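Local coordinates for protein 4,5-DOPA dioxygenase extradiol (Escherichia coli, PDB 2PW6) that opens the catechol ring of L-DOPA between carbons 4 and 5 in vitro, as a zinc-binding extradiol dioxygenase whose physiological substrate is unknown, at residues R14-L18 with R163-M168; G64-M68 with M138-S142; Y89-S94 with A134-V139. One frame throughout, in Å; residues are numbered along the deposited sequence.

Interaction 1: R14-L18 with R163-M168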
# COMPACT_ATOMS: atom_id res chain seq x y z
N ARG A 14 -14.65 22.91 20.89
CA ARG A 14 -14.45 22.99 19.41
C ARG A 14 -13.18 22.26 18.93
O ARG A 14 -12.06 22.63 19.30
CB ARG A 14 -14.41 24.44 18.93
CG ARG A 14 -13.96 24.53 17.50
CD ARG A 14 -14.39 25.80 16.86
NE ARG A 14 -14.96 25.44 15.59
CZ ARG A 14 -15.61 26.25 14.78
NH1 ARG A 14 -15.76 27.54 15.10
NH2 ARG A 14 -16.10 25.75 13.64
N MSE A 15 -13.38 21.23 18.11
CA MSE A 15 -12.29 20.33 17.73
C MSE A 15 -11.41 20.95 16.66
O MSE A 15 -11.91 21.66 15.79
CB MSE A 15 -12.83 18.99 17.25
CG MSE A 15 -13.47 18.14 18.34
SE MSE A 15 -12.23 17.55 19.71
CE MSE A 15 -10.81 16.74 18.66
N PRO A 16 -10.08 20.71 16.75
CA PRO A 16 -9.17 21.11 15.67
C PRO A 16 -9.28 20.17 14.44
O PRO A 16 -9.69 19.02 14.58
CB PRO A 16 -7.79 20.99 16.31
CG PRO A 16 -7.97 19.88 17.34
CD PRO A 16 -9.37 20.05 17.87
N ALA A 17 -8.93 20.69 13.27
CA ALA A 17 -8.68 19.86 12.10
C ALA A 17 -7.16 19.77 11.80
O ALA A 17 -6.40 20.72 12.01
CB ALA A 17 -9.46 20.36 10.88
N LEU A 18 -6.74 18.61 11.34
CA LEU A 18 -5.34 18.30 11.16
C LEU A 18 -5.06 17.71 9.80
O LEU A 18 -5.70 16.73 9.40
CB LEU A 18 -4.89 17.30 12.22
CG LEU A 18 -4.24 17.83 13.49
CD1 LEU A 18 -5.13 18.80 14.25
CD2 LEU A 18 -3.94 16.63 14.36
N ARG A 163 -17.00 20.18 13.67
CA ARG A 163 -15.96 20.49 14.64
C ARG A 163 -16.54 20.94 15.99
O ARG A 163 -15.91 20.74 17.03
CB ARG A 163 -14.99 21.52 14.06
CG ARG A 163 -14.15 20.98 12.88
CD ARG A 163 -13.24 22.06 12.34
NE ARG A 163 -12.34 22.57 13.38
CZ ARG A 163 -11.89 23.82 13.44
NH1 ARG A 163 -12.20 24.72 12.50
NH2 ARG A 163 -11.10 24.18 14.45
N ASP A 164 -17.74 21.51 15.96
CA ASP A 164 -18.51 21.87 17.16
C ASP A 164 -19.36 20.69 17.70
O ASP A 164 -20.05 20.83 18.72
CB ASP A 164 -19.41 23.06 16.84
CG ASP A 164 -18.64 24.30 16.42
OD1 ASP A 164 -17.58 24.57 17.01
OD2 ASP A 164 -19.09 25.03 15.50
N GLU A 165 -19.31 19.54 17.03
CA GLU A 165 -20.04 18.34 17.46
C GLU A 165 -19.12 17.24 17.99
O GLU A 165 -19.49 16.07 17.96
CB GLU A 165 -20.90 17.79 16.32
CG GLU A 165 -21.97 18.75 15.85
CD GLU A 165 -22.64 18.34 14.56
OE1 GLU A 165 -22.64 17.13 14.22
OE2 GLU A 165 -23.18 19.24 13.88
N GLY A 166 -17.95 17.63 18.49
CA GLY A 166 -16.96 16.70 19.07
C GLY A 166 -16.13 15.89 18.08
O GLY A 166 -15.53 14.86 18.45
N ILE A 167 -16.08 16.34 16.82
CA ILE A 167 -15.48 15.53 15.75
C ILE A 167 -14.20 16.16 15.23
O ILE A 167 -14.18 17.32 14.83
CB ILE A 167 -16.47 15.25 14.54
CG1 ILE A 167 -17.84 14.71 15.00
CG2 ILE A 167 -15.78 14.37 13.46
CD1 ILE A 167 -17.79 13.50 15.94
N MSE A 168 -13.15 15.35 15.24
CA MSE A 168 -11.86 15.74 14.71
C MSE A 168 -11.69 15.29 13.26
O MSE A 168 -11.84 14.11 12.94
CB MSE A 168 -10.75 15.14 15.54
CG MSE A 168 -9.38 15.69 15.15
SE MSE A 168 -7.98 14.85 16.14
CE MSE A 168 -8.35 12.97 15.93

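Interaction 2: G64-M68 with M138-S142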
# COMPACT_ATOMS: atom_id res chain seq x y z
N GLY A 64 -17.28 8.52 -1.20
CA GLY A 64 -17.65 7.38 -0.39
C GLY A 64 -17.42 7.66 1.09
O GLY A 64 -16.66 8.56 1.44
N VAL A 65 -18.14 6.90 1.94
CA VAL A 65 -18.09 6.98 3.40
C VAL A 65 -18.21 5.53 3.90
O VAL A 65 -18.97 4.74 3.34
CB VAL A 65 -19.24 7.87 3.96
CG1 VAL A 65 -19.58 7.57 5.42
CG2 VAL A 65 -18.97 9.33 3.81
N THR A 66 -17.44 5.16 4.91
CA THR A 66 -17.59 3.87 5.56
C THR A 66 -17.84 4.10 7.05
O THR A 66 -17.30 5.02 7.63
CB THR A 66 -16.34 2.96 5.47
OG1 THR A 66 -15.35 3.42 6.40
CG2 THR A 66 -15.75 2.95 4.09
N ALA A 67 -18.65 3.27 7.67
CA ALA A 67 -18.78 3.34 9.12
C ALA A 67 -17.91 2.27 9.73
O ALA A 67 -17.85 2.15 10.95
CB ALA A 67 -20.22 3.19 9.54
N MSE A 68 -17.22 1.50 8.89
CA MSE A 68 -16.21 0.53 9.32
C MSE A 68 -16.78 -0.62 10.17
O MSE A 68 -16.30 -0.88 11.27
CB MSE A 68 -15.06 1.22 10.06
CG MSE A 68 -14.28 2.20 9.19
SE MSE A 68 -12.84 3.08 10.11
CE MSE A 68 -11.71 1.59 10.55
N MSE A 138 -14.65 5.99 14.52
CA MSE A 138 -14.08 6.48 13.29
C MSE A 138 -14.92 6.18 12.06
O MSE A 138 -15.58 5.16 11.98
CB MSE A 138 -12.68 5.90 13.14
CG MSE A 138 -11.78 6.61 12.17
SE MSE A 138 -9.94 5.89 12.32
CE MSE A 138 -9.21 7.12 13.62
N VAL A 139 -14.85 7.12 11.12
CA VAL A 139 -15.41 7.04 9.78
C VAL A 139 -14.29 7.38 8.74
O VAL A 139 -13.49 8.28 8.95
CB VAL A 139 -16.62 8.01 9.72
CG1 VAL A 139 -16.91 8.46 8.36
CG2 VAL A 139 -17.91 7.31 10.34
N GLN A 140 -14.23 6.63 7.65
CA GLN A 140 -13.40 7.02 6.49
C GLN A 140 -14.21 7.76 5.41
O GLN A 140 -15.32 7.35 5.06
CB GLN A 140 -12.72 5.80 5.90
CG GLN A 140 -11.86 5.03 6.91
CD GLN A 140 -11.65 3.62 6.48
OE1 GLN A 140 -12.61 2.88 6.26
NE2 GLN A 140 -10.39 3.22 6.34
N LEU A 141 -13.66 8.87 4.93
CA LEU A 141 -14.22 9.66 3.85
C LEU A 141 -13.25 9.66 2.64
O LEU A 141 -12.04 9.83 2.83
CB LEU A 141 -14.47 11.10 4.31
CG LEU A 141 -15.02 12.07 3.24
CD1 LEU A 141 -16.48 11.69 2.82
CD2 LEU A 141 -14.94 13.48 3.79
N SER A 142 -13.77 9.47 1.43
CA SER A 142 -12.94 9.37 0.24
C SER A 142 -12.96 10.69 -0.53
O SER A 142 -13.83 11.56 -0.29
CB SER A 142 -13.37 8.19 -0.64
OG SER A 142 -14.51 8.53 -1.40

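Interaction 3: Y89-S94 with A134-V139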
# COMPACT_ATOMS: atom_id res chain seq x y z
N TYR A 89 -5.53 -1.50 11.59
CA TYR A 89 -5.90 -0.48 12.55
C TYR A 89 -7.37 -0.67 12.92
O TYR A 89 -8.26 -0.12 12.24
CB TYR A 89 -5.63 0.93 12.01
CG TYR A 89 -5.71 1.99 13.10
CD1 TYR A 89 -4.69 2.13 14.05
CD2 TYR A 89 -6.83 2.85 13.19
CE1 TYR A 89 -4.77 3.10 15.05
CE2 TYR A 89 -6.92 3.82 14.21
CZ TYR A 89 -5.88 3.94 15.13
OH TYR A 89 -5.95 4.91 16.13
N PRO A 90 -7.62 -1.45 14.01
CA PRO A 90 -8.97 -1.94 14.36
C PRO A 90 -9.76 -0.93 15.21
O PRO A 90 -10.23 -1.27 16.30
CB PRO A 90 -8.69 -3.21 15.15
CG PRO A 90 -7.33 -2.96 15.81
CD PRO A 90 -6.60 -1.89 14.99
N ALA A 91 -9.89 0.29 14.70
CA ALA A 91 -10.64 1.31 15.37
C ALA A 91 -12.12 0.95 15.24
O ALA A 91 -12.52 0.40 14.20
CB ALA A 91 -10.37 2.68 14.75
N PRO A 92 -12.92 1.25 16.28
CA PRO A 92 -14.35 1.00 16.15
C PRO A 92 -14.98 2.03 15.24
O PRO A 92 -14.58 3.20 15.27
CB PRO A 92 -14.87 1.19 17.59
CG PRO A 92 -13.91 2.16 18.22
CD PRO A 92 -12.57 1.82 17.59
N GLY A 93 -15.96 1.61 14.46
CA GLY A 93 -16.68 2.50 13.60
C GLY A 93 -17.72 3.29 14.35
O GLY A 93 -18.05 2.99 15.50
N SER A 94 -18.23 4.32 13.68
CA SER A 94 -19.31 5.13 14.20
C SER A 94 -20.37 5.27 13.12
O SER A 94 -20.31 6.19 12.30
CB SER A 94 -18.79 6.49 14.60
OG SER A 94 -19.84 7.30 15.07
N ALA A 134 -6.25 2.54 19.29
CA ALA A 134 -7.33 2.38 18.32
C ALA A 134 -8.68 2.29 19.05
O ALA A 134 -9.48 1.37 18.83
CB ALA A 134 -7.08 1.15 17.43
N ASP A 135 -8.92 3.28 19.93
CA ASP A 135 -10.12 3.34 20.79
C ASP A 135 -11.01 4.55 20.54
O ASP A 135 -11.95 4.82 21.31
CB ASP A 135 -9.72 3.31 22.28
CG ASP A 135 -8.80 4.48 22.69
OD1 ASP A 135 -8.20 5.15 21.82
OD2 ASP A 135 -8.66 4.71 23.91
N ILE A 136 -10.70 5.29 19.48
CA ILE A 136 -11.52 6.43 19.05
C ILE A 136 -12.42 6.00 17.87
O ILE A 136 -11.92 5.48 16.87
CB ILE A 136 -10.65 7.67 18.72
CG1 ILE A 136 -9.70 7.93 19.92
CG2 ILE A 136 -11.52 8.85 18.30
CD1 ILE A 136 -9.25 9.32 20.10
N PRO A 137 -13.75 6.18 18.01
CA PRO A 137 -14.67 5.78 16.94
C PRO A 137 -14.38 6.58 15.68
O PRO A 137 -13.92 7.72 15.77
CB PRO A 137 -16.05 6.11 17.50
CG PRO A 137 -15.84 6.14 19.01
CD PRO A 137 -14.48 6.75 19.16
N MSE A 138 -14.65 5.99 14.52
CA MSE A 138 -14.08 6.48 13.29
C MSE A 138 -14.92 6.18 12.06
O MSE A 138 -15.58 5.16 11.98
CB MSE A 138 -12.68 5.90 13.14
CG MSE A 138 -11.78 6.61 12.17
SE MSE A 138 -9.94 5.89 12.32
CE MSE A 138 -9.21 7.12 13.62
N VAL A 139 -14.85 7.12 11.12
CA VAL A 139 -15.41 7.04 9.78
C VAL A 139 -14.29 7.38 8.74
O VAL A 139 -13.49 8.28 8.95
CB VAL A 139 -16.62 8.01 9.72
CG1 VAL A 139 -16.91 8.46 8.36
CG2 VAL A 139 -17.91 7.31 10.34
O HOH W 1 -8.84 5.05 17.14
O HOH W 2 -9.52 -1.23 18.76

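Interaction 1: R14-L18 with R163-M168
The carbonyl oxygen of Met-15 is gripped by two N-H groups of one guanidinium: Arg-163 NE reaches Met-15 O at 2.6 Å, while Arg-163 NH2 makes a weak, bent bond to the same oxygen. The bend at chi3 (58°) turns the guanidinium of Arg-163 so that NE and NH2 both face this carbonyl, which lies at its edge. A third bond runs the other way, Met-15 N to Arg-163 O at 2.8 Å and almost straight (178°), and thus both polar backbone atoms of Met-15 are held by a single residue. Over one face of the Arg-163 guanidinium lies that of Arg-14, the centres 4.6 Å apart and the planes inclined by 28°. The carboxylates around this stacked pair probably offset its like charges. Asp-164 OD1 sits above the Arg-14 plane, 3.1 Å from Arg-14 NE, an attraction of charges without an N-H aimed at the oxygen, and Glu-249 forms a salt bridge with Arg-163. The contact lies where the neighbouring parallel strands 17-21 and 167-173 of the central sheet begin. The side chain of selenomethionine Met-15 lays CB against Ile-167 O and CG against the Gly-166 backbone; bent at chi2 and chi3, it carries CE to an apolar contact with Met-168 CB at 3.5 Å. Met-168 CG also rests on Pro-16 O at 3.4 Å, and Pro-48 touches both selenomethionine side chains.

Interaction 2: G64-M68 with M138-S142
Thr-66 OG1 donates to Gln-140 OE1 at 2.8 Å, lying in the plane of the amide carbonyl and on a lone pair of its oxygen. The hydroxyl is brought there by a chi1 of 77°, which sets OG1 between the backbone N and the carbonyl carbon. Met-68, a selenomethionine, crosses the Gln-140 side chain at about a right angle, its CG 3.4 Å from Gln-140 OE1 and its SE near Gln-140 CD. Beneath this group, strands 63-66 and 138-144 pair antiparallel in the mixed sheet: Thr-66 and Gln-140 form a hydrogen-bonded pair, with Thr-66 N to Gln-140 O at 3.1 Å and a weak return bond, and Val-65 and Leu-141 the next, non-hydrogen-bonded pair. Val-65 CG2 meets Leu-141 CD1 at 3.6 Å on the other sheet face, where Ala-98 of helix 95-105 packs on Val-65. At the far end Gly-64 N donates to Ser-142 OG at 2.8 Å, and Thr-60 bonds to the same hydroxyl. The other end of the Gln-140 amide is fixed by NE2 bonding to Trp-117 O. A leucine in place of Gln-140 would probably leave the hydroxyl of buried Thr-66 and the carbonyl of Trp-117 without these partners.

Interaction 3: Y89-S94 with A134-V139
One face of the Tyr-89 ring carries the methyl of Ala-134 in a CH-pi contact, Ala-134 CB standing 4.0 Å from the ring centroid and displaced toward the rim. At the ring edge lies the selenium of Met-138, 5.4 Å from the same centroid, in a Met-aromatic contact; Met-138 SE also touches Ala-91 CB at 4.0 Å. A chi1 of -167°, which sets CG opposite the backbone N, brings the ring of Tyr-89 in beside the other segment. There a water accepts from Ile-136 N and donates to Tyr-89 OH, and this hydroxyl also bonds to Tyr-131 O. A second water donates to both Pro-90 O and Ala-134 O, joining the two backbones beside the inverse gamma turn centred on Pro-90. Farther along, a single backbone bridge pairs Gly-93 with Met-138. Its bonds are weak: Met-138 N to Pro-92 O at 2.9 Å and Ser-94 N to Met-138 O at 3.3 Å. Pro-92 O also takes a CA-H contact from Pro-137 CA at 3.1 Å. The bridge brings the loop alongside the start of strand 138-144; Ser-94 then N-caps helix 95-105, its OG bonded to Leu-97 N, and Tyr-89 packs on Trp-124, Leu-127 and Ile-128 of helix 121-130.

Overall arrangement
All three contacts reach the same mixed sheet of the LigB-type catalytic domain. Interaction 1 joins parallel strands 17-21 and 167-173, with strand 50-60 lying between 167-173 and 138-144. Along the chain it closes a long loop within which interactions 2 and 3 are nested, yet its centre is about 16 Å from each of theirs. Those two are about 10 Å apart, share Met-138 and Val-139, and touch where Met-68 packs against the 89-94 loop. One edge of strand 138-144 is thus bordered by strand 63-66 and, at its start, by the loop leading into helix 95-105. Zinc ligand His-22 directly follows strand 17-21 and His-57 lies within strand 50-60, which ties this sheet to the metal site.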